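Local coordinates for protein transcription termination factor FttA (Methanosarcina mazei, PDB 2XR1) that probably terminates archaeal transcription by cleaving nascent RNA at the exit channel of RNA polymerase, as a homodimeric nuclease that depends on two zinc ions, at residues B[242-245]-B[249-252]; B[211-216]-B[223-228]; B[275-280]-B[303-308]. All coordinates share one frame; numbering follows the deposited sequence.

In the fold
Read from the N terminus, the three contacts follow one another along the metallo-beta-lactamase domain without nesting or crossing. Interaction 2 comes first, folding the long loop between strands 208-211 and 240-242 back on itself. Interaction 1 then closes the short turn from strand 240-242 into helix 248-251, which carries four of the zinc ligands, His245, His247, Asp249 and His250. Interaction 3 spans the connection from helix 270-290 to the end of helix 299-306. Interaction 1 lies between the others: Asp212 of 211-216 hydrogen-bonds to His250 and Thr244, and Gln251 bonds to Gln280 of 275-280. Interactions 2 and 3 do not touch; their centres are about 16 Å apart.

Interaction 1 of 3, residues B[242-245]-B[249-252]; sequences IVTH and DHQG. With ZN (zinc ion), chain F; ZN (zinc ion), chain E.
His245 and His250 meet with their rings turned obliquely, the planes 48° apart and the centroids 4.1 Å from each other. The approach is lopsided: CE1 of His245 stands over the centre of one face of the His250 ring, 3.1 Å above its plane. Each ring turns its NE2 to a different metal. His245 NE2 binds one zinc ion at 2.2 Å, His250 NE2 the other at 2.1 Å, and Asp249 OD2 joins His250 on that second zinc. His247, His332 and Asp355 complete the first site, while Asp355, which bridges, and His607 complete the second.

The far nitrogens are held too. His245 ND1 donates to Thr244 OG1 across 3.1 Å, and the hydroxyl lies 24° out of the ring plane; Asp212 OD2 accepts from both Thr244 OG1 and His250 ND1. Farther from the metals, Val243 CG1, swung anti to the backbone N (chi1 175°), meets Gln251 CB at 3.7 Å. The Gln251 chain then bends at chi2, and its amide oxygen bonds to Gln280.

The sequence His-Ala-His-Leu-Asp-His is the HxHxDH signature of the metallo-beta-lactamase fold, running from the loop after strand 240-242 into helix 248-251. With one nitrogen on zinc and the other hydrogen-bonded, each imidazole has its rotation fixed, and Asp212, as a second-shell carboxylate, would probably make His250 a stronger zinc donor.

Interaction 2 of 3, residues B[211-216]-B[223-228]; sequences IDCGVN and MTPYLY
Cys213 begins the contact by directing its sulfur at the second arm of the loop. With SG anti to the backbone N (chi1 -166°), the thiol faces the forked end of Leu227, 4.0 Å from CD2 and nearly as close to CD1. The same sulfur is 4.3 Å from Pro225 CG, so leucine and proline both pack against it. Gly214 follows and contributes its backbone: its carbonyl O lies 3.4 Å from Pro225 CD, a van der Waals approach to the proline ring.

At Asn216 the two arms come closest, the CA atoms of Asn216 and Met223 being 5.6 Å apart. Their side chains run alongside each other and point the same way, Asn216 ND2 resting 3.7 Å from Met223 CB, while Asn216 CB packs on the carbonyl O of Met223. The amide itself is committed within the loop, for ND2 donates to the backbone O of Asp220. Thr224 OG1 bonds to Pro225 O at 2.8 Å, tying the second arm to itself just before Tyr226, the centre of an inverse gamma turn. Tyr226 reaches Trp183 of the second subunit, their rings roughly perpendicular.

The touching parts run nearly antiparallel, 159° apart, yet they meet through side chains and a carbonyl and not as paired strands. Cys213, Pro225 and Leu227 pack on Cys199 of strand 199-203; Cys213 and Leu227 also touch Leu257 of helix 254-259.

Interaction 3 of 3, residues B[275-280]-B[303-308]; sequences LMVLLQ and KTLKHT
Two helices of the metallo-beta-lactamase domain, 270-290 and 299-306, meet here largely through aliphatic side chains. Val277 and Leu305 carry one half of the contact, their side chains crossing at about a right angle: Val277 CG2 sits 3.9 Å from Leu305 CD1 and only slightly farther from CD2, facing both methyls of the leucine. Met276 makes the other half. Its chain is extended as far as the sulfur and then bends at chi3 (76°), which turns CE toward the end of the second helix.

The methyl there meets Thr308 tip to tip, 3.8 Å from OG1, and also lies 4.4 Å from Thr304 CG2. Just past helix 299-306 the chain joins, as strand 308-310, the edge of the sheet that also holds the strands 240-242 and 208-211, and Met276 packs close to this turn. The turn is tied down internally: Thr308 OG1 donates to Thr304 O at 2.6 Å, from above the carbonyl plane, and His307 ND1 donates to Lys303 O at 2.7 Å. Thr304 OG1 bonds to Met300 O. Outside the pair, Phe154 and Met155 of helix 146-157 lie against Leu305.

Interaction 1 of 3, residues B[242-245]-B[249-252]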
# COMPACT_ATOMS: atom_id res chain seq x y z
N ILE B 242 -16.36 -7.97 -1.42
CA ILE B 242 -17.67 -7.45 -1.73
C ILE B 242 -17.80 -7.25 -3.23
O ILE B 242 -16.94 -6.68 -3.86
CB ILE B 242 -17.95 -6.18 -0.95
CG1 ILE B 242 -18.31 -6.54 0.50
CG2 ILE B 242 -19.13 -5.43 -1.52
CD1 ILE B 242 -17.17 -6.82 1.40
N VAL B 243 -18.88 -7.73 -3.81
CA VAL B 243 -19.18 -7.50 -5.21
C VAL B 243 -20.33 -6.49 -5.24
O VAL B 243 -21.43 -6.74 -4.73
CB VAL B 243 -19.57 -8.81 -5.91
CG1 VAL B 243 -19.97 -8.54 -7.32
CG2 VAL B 243 -18.41 -9.86 -5.85
N THR B 244 -20.08 -5.34 -5.85
CA THR B 244 -21.02 -4.25 -5.84
C THR B 244 -22.17 -4.49 -6.82
O THR B 244 -23.30 -4.12 -6.54
CB THR B 244 -20.34 -2.95 -6.22
OG1 THR B 244 -19.79 -3.11 -7.51
CG2 THR B 244 -19.24 -2.58 -5.26
N HIS B 245 -21.87 -5.10 -7.97
CA HIS B 245 -22.91 -5.48 -8.92
C HIS B 245 -22.32 -6.48 -9.91
O HIS B 245 -21.13 -6.73 -9.89
CB HIS B 245 -23.53 -4.27 -9.66
CG HIS B 245 -22.60 -3.52 -10.55
ND1 HIS B 245 -21.57 -2.72 -10.06
CD2 HIS B 245 -22.56 -3.40 -11.90
CE1 HIS B 245 -20.94 -2.16 -11.08
NE2 HIS B 245 -21.53 -2.53 -12.20
N ASP B 249 -16.72 -6.24 -15.27
CA ASP B 249 -15.65 -5.32 -14.89
C ASP B 249 -15.65 -5.09 -13.40
O ASP B 249 -14.93 -4.23 -12.96
CB ASP B 249 -15.74 -3.99 -15.69
CG ASP B 249 -17.01 -3.13 -15.35
OD1 ASP B 249 -18.13 -3.65 -15.53
OD2 ASP B 249 -16.92 -1.93 -14.93
N HIS B 250 -16.51 -5.79 -12.64
CA HIS B 250 -16.50 -5.72 -11.17
C HIS B 250 -16.43 -7.07 -10.38
O HIS B 250 -16.08 -7.08 -9.19
CB HIS B 250 -17.73 -4.98 -10.69
CG HIS B 250 -17.79 -3.57 -11.18
ND1 HIS B 250 -17.46 -2.48 -10.39
CD2 HIS B 250 -18.12 -3.07 -12.39
CE1 HIS B 250 -17.59 -1.38 -11.11
NE2 HIS B 250 -17.98 -1.70 -12.32
N GLN B 251 -16.86 -8.16 -11.02
CA GLN B 251 -16.86 -9.51 -10.43
C GLN B 251 -16.04 -10.52 -11.25
O GLN B 251 -15.67 -11.59 -10.76
CB GLN B 251 -18.29 -10.02 -10.25
CG GLN B 251 -19.26 -9.99 -11.51
CD GLN B 251 -19.08 -11.15 -12.49
OE1 GLN B 251 -18.24 -12.04 -12.28
NE2 GLN B 251 -19.84 -11.14 -13.56
N GLY B 252 -15.72 -10.18 -12.48
CA GLY B 252 -15.18 -11.17 -13.40
C GLY B 252 -13.94 -11.95 -13.00
O GLY B 252 -13.72 -13.03 -13.50
ZN ZN F . -18.39 -0.66 -14.14
ZN ZN E . -21.49 -1.55 -14.16

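Interaction 2 of 3, residues B[211-216]-B[223-228]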
# COMPACT_ATOMS: atom_id res chain seq x y z
N ILE B 211 -13.11 -4.70 -2.16
CA ILE B 211 -14.31 -4.35 -2.86
C ILE B 211 -14.05 -4.51 -4.36
O ILE B 211 -13.20 -3.83 -4.93
CB ILE B 211 -14.79 -2.93 -2.54
CG1 ILE B 211 -15.18 -2.81 -1.06
CG2 ILE B 211 -16.01 -2.56 -3.42
CD1 ILE B 211 -14.11 -2.25 -0.09
N ASP B 212 -14.82 -5.41 -4.98
CA ASP B 212 -14.76 -5.73 -6.40
C ASP B 212 -13.43 -6.40 -6.81
O ASP B 212 -12.41 -6.27 -6.13
CB ASP B 212 -15.10 -4.52 -7.31
CG ASP B 212 -16.61 -4.14 -7.27
OD1 ASP B 212 -17.43 -5.01 -6.83
OD2 ASP B 212 -17.01 -2.97 -7.69
N CYS B 213 -13.47 -7.16 -7.90
CA CYS B 213 -12.32 -7.65 -8.53
C CYS B 213 -12.60 -7.94 -9.99
O CYS B 213 -12.86 -9.08 -10.33
CB CYS B 213 -11.87 -8.90 -7.84
SG CYS B 213 -10.22 -9.30 -8.37
N GLY B 214 -12.50 -6.91 -10.85
CA GLY B 214 -13.01 -6.98 -12.22
C GLY B 214 -12.05 -7.43 -13.28
O GLY B 214 -10.87 -7.54 -13.04
N VAL B 215 -12.58 -7.70 -14.48
CA VAL B 215 -11.77 -7.90 -15.66
C VAL B 215 -11.50 -6.57 -16.30
O VAL B 215 -12.23 -5.64 -16.08
CB VAL B 215 -12.46 -8.78 -16.74
CG1 VAL B 215 -12.70 -10.16 -16.23
CG2 VAL B 215 -13.77 -8.15 -17.18
N ASN B 216 -10.45 -6.46 -17.11
CA ASN B 216 -10.23 -5.24 -17.85
C ASN B 216 -11.25 -5.11 -18.99
O ASN B 216 -11.75 -6.10 -19.55
CB ASN B 216 -8.80 -5.16 -18.43
CG ASN B 216 -8.34 -3.71 -18.64
OD1 ASN B 216 -8.69 -2.81 -17.87
ND2 ASN B 216 -7.58 -3.47 -19.68
N MET B 223 -5.32 -8.13 -19.04
CA MET B 223 -4.95 -7.24 -17.91
C MET B 223 -5.83 -7.37 -16.66
O MET B 223 -7.03 -7.18 -16.69
CB MET B 223 -4.94 -5.77 -18.37
CG MET B 223 -3.71 -4.96 -17.96
SD MET B 223 -3.62 -3.26 -18.70
CE MET B 223 -2.36 -3.47 -19.98
N THR B 224 -5.20 -7.69 -15.55
CA THR B 224 -5.90 -7.90 -14.31
C THR B 224 -5.61 -6.75 -13.37
O THR B 224 -4.75 -5.93 -13.64
CB THR B 224 -5.39 -9.19 -13.66
OG1 THR B 224 -4.05 -9.00 -13.22
CG2 THR B 224 -5.43 -10.37 -14.63
N PRO B 225 -6.34 -6.66 -12.27
CA PRO B 225 -5.89 -5.77 -11.22
C PRO B 225 -4.52 -6.23 -10.67
O PRO B 225 -4.10 -7.37 -10.93
CB PRO B 225 -6.95 -5.92 -10.16
CG PRO B 225 -8.13 -6.46 -10.88
CD PRO B 225 -7.64 -7.26 -11.99
N TYR B 226 -3.83 -5.35 -9.95
CA TYR B 226 -2.55 -5.70 -9.36
C TYR B 226 -2.76 -6.58 -8.11
O TYR B 226 -2.62 -6.12 -6.98
CB TYR B 226 -1.71 -4.44 -9.01
CG TYR B 226 -1.34 -3.60 -10.20
CD1 TYR B 226 -0.22 -3.87 -10.92
CD2 TYR B 226 -2.14 -2.57 -10.61
CE1 TYR B 226 0.09 -3.12 -12.05
CE2 TYR B 226 -1.85 -1.82 -11.71
CZ TYR B 226 -0.75 -2.10 -12.42
OH TYR B 226 -0.45 -1.34 -13.50
N LEU B 227 -3.09 -7.84 -8.33
CA LEU B 227 -3.39 -8.75 -7.24
C LEU B 227 -2.13 -9.33 -6.59
O LEU B 227 -2.26 -9.99 -5.56
CB LEU B 227 -4.28 -9.90 -7.71
CG LEU B 227 -5.68 -9.55 -8.20
CD1 LEU B 227 -6.44 -10.79 -8.72
CD2 LEU B 227 -6.48 -8.82 -7.09
N TYR B 228 -0.93 -9.09 -7.13
CA TYR B 228 0.26 -9.86 -6.71
C TYR B 228 1.13 -9.07 -5.70
O TYR B 228 2.26 -9.46 -5.41
CB TYR B 228 1.03 -10.37 -7.95
CG TYR B 228 0.09 -11.10 -8.91
CD1 TYR B 228 -0.68 -10.39 -9.82
CD2 TYR B 228 -0.07 -12.49 -8.85
CE1 TYR B 228 -1.57 -11.04 -10.68
CE2 TYR B 228 -0.96 -13.15 -9.71
CZ TYR B 228 -1.70 -12.42 -10.61
OH TYR B 228 -2.58 -13.03 -11.47

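Interaction 3 of 3, residues B[275-280]-B[303-308]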
# COMPACT_ATOMS: atom_id res chain seq x y z
N LEU B 275 -26.66 -13.27 -11.35
CA LEU B 275 -26.12 -12.69 -12.57
C LEU B 275 -24.65 -13.02 -12.67
O LEU B 275 -24.19 -13.41 -13.73
CB LEU B 275 -26.35 -11.19 -12.62
CG LEU B 275 -27.83 -10.79 -12.75
CD1 LEU B 275 -28.12 -9.32 -12.36
CD2 LEU B 275 -28.29 -11.18 -14.13
N MET B 276 -23.93 -12.91 -11.56
CA MET B 276 -22.50 -13.16 -11.51
C MET B 276 -22.18 -14.57 -12.01
O MET B 276 -21.24 -14.78 -12.78
CB MET B 276 -22.02 -13.00 -10.08
CG MET B 276 -20.62 -13.54 -9.81
SD MET B 276 -19.99 -12.91 -8.21
CE MET B 276 -20.90 -13.94 -7.03
N VAL B 277 -22.94 -15.56 -11.55
CA VAL B 277 -22.72 -16.93 -12.01
C VAL B 277 -22.96 -17.03 -13.53
O VAL B 277 -22.18 -17.64 -14.27
CB VAL B 277 -23.60 -17.95 -11.22
CG1 VAL B 277 -23.72 -19.30 -11.94
CG2 VAL B 277 -23.00 -18.14 -9.82
N LEU B 278 -24.05 -16.41 -13.97
CA LEU B 278 -24.41 -16.44 -15.39
C LEU B 278 -23.32 -15.83 -16.24
O LEU B 278 -22.84 -16.45 -17.21
CB LEU B 278 -25.69 -15.65 -15.63
CG LEU B 278 -26.20 -15.69 -17.06
CD1 LEU B 278 -26.60 -17.10 -17.39
CD2 LEU B 278 -27.34 -14.75 -17.21
N LEU B 279 -22.93 -14.61 -15.88
CA LEU B 279 -21.94 -13.91 -16.66
C LEU B 279 -20.57 -14.56 -16.58
O LEU B 279 -19.85 -14.54 -17.55
CB LEU B 279 -21.82 -12.46 -16.24
CG LEU B 279 -23.04 -11.57 -16.47
CD1 LEU B 279 -22.76 -10.17 -15.90
CD2 LEU B 279 -23.43 -11.57 -17.96
N GLN B 280 -20.20 -15.11 -15.44
CA GLN B 280 -18.90 -15.74 -15.31
C GLN B 280 -18.80 -16.99 -16.18
O GLN B 280 -17.84 -17.14 -16.96
CB GLN B 280 -18.60 -16.06 -13.85
CG GLN B 280 -18.21 -14.83 -13.01
CD GLN B 280 -17.97 -15.15 -11.54
OE1 GLN B 280 -18.11 -16.28 -11.13
NE2 GLN B 280 -17.60 -14.15 -10.76
N LYS B 303 -16.66 -22.87 -6.82
CA LYS B 303 -16.05 -22.55 -5.55
C LYS B 303 -16.45 -21.15 -5.07
O LYS B 303 -16.66 -20.95 -3.88
CB LYS B 303 -14.53 -22.64 -5.66
CG LYS B 303 -13.83 -22.68 -4.31
CD LYS B 303 -12.39 -23.15 -4.43
CE LYS B 303 -11.81 -23.63 -3.09
NZ LYS B 303 -12.13 -22.70 -1.95
N THR B 304 -16.56 -20.19 -5.99
CA THR B 304 -16.97 -18.86 -5.63
C THR B 304 -18.42 -18.85 -5.14
O THR B 304 -18.76 -18.07 -4.22
CB THR B 304 -16.91 -17.91 -6.83
OG1 THR B 304 -15.57 -17.82 -7.29
CG2 THR B 304 -17.41 -16.53 -6.48
N LEU B 305 -19.27 -19.66 -5.78
CA LEU B 305 -20.68 -19.68 -5.40
C LEU B 305 -20.86 -20.32 -4.02
O LEU B 305 -21.69 -19.88 -3.25
CB LEU B 305 -21.50 -20.42 -6.47
CG LEU B 305 -22.99 -20.64 -6.27
CD1 LEU B 305 -23.73 -19.33 -6.15
CD2 LEU B 305 -23.53 -21.48 -7.44
N LYS B 306 -20.07 -21.35 -3.71
CA LYS B 306 -20.11 -22.00 -2.39
C LYS B 306 -19.70 -21.03 -1.31
O LYS B 306 -20.02 -21.21 -0.14
CB LYS B 306 -19.16 -23.19 -2.32
CG LYS B 306 -19.71 -24.41 -2.92
CD LYS B 306 -18.83 -25.64 -2.67
CE LYS B 306 -17.72 -25.80 -3.71
NZ LYS B 306 -17.36 -27.19 -3.93
N HIS B 307 -18.96 -20.00 -1.69
CA HIS B 307 -18.54 -18.99 -0.74
C HIS B 307 -19.34 -17.72 -0.85
O HIS B 307 -19.01 -16.75 -0.18
CB HIS B 307 -17.04 -18.68 -0.94
CG HIS B 307 -16.14 -19.80 -0.54
ND1 HIS B 307 -16.02 -20.95 -1.29
CD2 HIS B 307 -15.33 -19.95 0.53
CE1 HIS B 307 -15.18 -21.78 -0.69
NE2 HIS B 307 -14.73 -21.19 0.41
N THR B 308 -20.37 -17.68 -1.67
CA THR B 308 -21.12 -16.45 -1.76
C THR B 308 -22.23 -16.39 -0.70
O THR B 308 -23.00 -17.34 -0.52
CB THR B 308 -21.75 -16.26 -3.15
OG1 THR B 308 -20.73 -16.34 -4.15
CG2 THR B 308 -22.42 -14.88 -3.26